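Local structure of nicotinate-nucleotide pyrophosphorylase (Francisella tularensis subsp. tularensis, 3TQV) at residues L173-E176 with N177-R180. The protein probably converts quinolinate and 5-phosphoribosyl 1-diphosphate into nicotinate ribonucleotide, carbon dioxide and diphosphate, a step in NAD(+) biosynthesis. Sequence-based numbering, arbitrary orientation.
Sequences LIKE and NHIR
At the C-terminal end of strand 171-174 in the barrel-like C-terminal domain, K175 turns the chain into the short helix 176-180 and occupies its N-cap position. K175 O accepts the first helical bond, from I179 N at 2.6 Å, and a weak hydrogen bond from H178 N. One residue on, R180 N bonds E176 O at 2.7 Å. The H178 side chain folds back against the strand end, CG beside its own backbone N (chi1 -50°), which brings H178 CD2 to 3.3 Å from K175 CB and lays one ring face under L173 O, 3.6 Å from H178 NE2. T37 O of the second subunit and H178 ND1 form a weak hydrogen bond. I174 CG2 packs on I179 CG1 at 3.7 Å, the two side chains crossing at about a right angle, and I174 continues onto V189 of helix 185-195. On the exposed side E176 and R180 run alongside each other, but E176 OE2 stays 4.1 Å from R180 NH1, too far for a salt bridge. K175, predicted to bind substrate, has NZ in a long, weak ion pair with a phosphate ion, probably from the crystallisation liquor; its place fits the strand-end active sites of TIM-barrel-like enzymes.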
loop_
_atom_site.group_PDB
_atom_site.type_symbol
_atom_site.label_atom_id
_atom_site.label_comp_id
_atom_site.label_asym_id
_atom_site.label_seq_id
_atom_site.Cartn_x
_atom_site.Cartn_y
_atom_site.Cartn_z
ATOM N N LEU B 173 10.338 1.544 -22.962
ATOM C CA LEU B 173 9.435 2.693 -22.809
ATOM C C LEU B 173 10.179 3.982 -23.014
ATOM O O LEU B 173 10.836 4.470 -22.106
ATOM C CB LEU B 173 8.729 2.714 -21.449
ATOM C CG LEU B 173 7.703 3.853 -21.269
ATOM C CD1 LEU B 173 6.860 4.084 -22.534
ATOM C CD2 LEU B 173 6.791 3.636 -20.056
ATOM N N ILE B 174 10.076 4.526 -24.220
ATOM C CA ILE B 174 10.861 5.692 -24.610
ATOM C C ILE B 174 10.117 6.978 -24.317
ATOM O O ILE B 174 9.045 7.206 -24.886
ATOM C CB ILE B 174 11.195 5.667 -26.094
ATOM C CG1 ILE B 174 11.940 4.369 -26.439
ATOM C CG2 ILE B 174 12.006 6.912 -26.473
ATOM C CD1 ILE B 174 11.948 4.032 -27.918
ATOM N N LYS B 175 10.707 7.807 -23.444
ATOM C CA LYS B 175 10.093 9.040 -22.925
ATOM C C LYS B 175 10.786 10.315 -23.421
ATOM O O LYS B 175 11.796 10.245 -24.128
ATOM C CB LYS B 175 10.092 9.024 -21.389
ATOM C CG LYS B 175 9.156 7.991 -20.785
ATOM C CD LYS B 175 9.239 7.968 -19.270
ATOM C CE LYS B 175 8.146 7.085 -18.672
ATOM N NZ LYS B 175 8.630 6.209 -17.553
ATOM N N GLU B 176 10.225 11.472 -23.051
ATOM C CA GLU B 176 10.821 12.779 -23.338
ATOM C C GLU B 176 12.305 12.724 -22.992
ATOM O O GLU B 176 13.170 12.978 -23.839
ATOM C CB GLU B 176 10.119 13.888 -22.515
ATOM C CG GLU B 176 10.674 15.323 -22.693
ATOM C CD GLU B 176 11.215 15.963 -21.389
ATOM O OE1 GLU B 176 11.349 15.258 -20.360
ATOM O OE2 GLU B 176 11.511 17.182 -21.399
ATOM N N ASN B 177 12.585 12.373 -21.739
ATOM C CA ASN B 177 13.953 12.252 -21.244
ATOM C C ASN B 177 14.829 11.408 -22.181
ATOM O O ASN B 177 15.979 11.753 -22.416
ATOM C CB ASN B 177 13.983 11.705 -19.795
ATOM C CG ASN B 177 13.416 12.706 -18.747
ATOM O OD1 ASN B 177 12.588 12.343 -17.900
ATOM N ND2 ASN B 177 13.887 13.955 -18.792
ATOM N N HIS B 178 14.284 10.318 -22.729
ATOM C CA HIS B 178 15.047 9.442 -23.630
ATOM C C HIS B 178 15.132 10.017 -25.035
ATOM O O HIS B 178 16.168 9.918 -25.699
ATOM C CB HIS B 178 14.417 8.049 -23.742
ATOM C CG HIS B 178 14.106 7.407 -22.427
ATOM N ND1 HIS B 178 14.974 6.542 -21.802
ATOM C CD2 HIS B 178 13.012 7.483 -21.635
ATOM C CE1 HIS B 178 14.434 6.123 -20.671
ATOM N NE2 HIS B 178 13.243 6.680 -20.546
ATOM N N ILE B 179 14.018 10.578 -25.494
ATOM C CA ILE B 179 13.936 11.186 -26.814
ATOM C C ILE B 179 14.891 12.366 -26.914
ATOM O O ILE B 179 15.554 12.556 -27.933
ATOM C CB ILE B 179 12.506 11.676 -27.102
ATOM C CG1 ILE B 179 11.610 10.493 -27.461
ATOM C CG2 ILE B 179 12.499 12.711 -28.215
ATOM C CD1 ILE B 179 10.136 10.776 -27.249
ATOM N N ARG B 180 14.954 13.159 -25.849
ATOM C CA ARG B 180 15.890 14.276 -25.788
ATOM C C ARG B 180 17.347 13.825 -26.007
ATOM O O ARG B 180 18.086 14.428 -26.789
ATOM C CB ARG B 180 15.750 15.006 -24.452
ATOM C CG ARG B 180 14.451 15.807 -24.267
ATOM C CD ARG B 180 14.521 16.607 -22.963
ATOM N NE ARG B 180 15.906 16.979 -22.693
ATOM C CZ ARG B 180 16.326 17.676 -21.645
ATOM N NH1 ARG B 180 15.469 18.111 -20.730
ATOM N NH2 ARG B 180 17.617 17.945 -21.519
#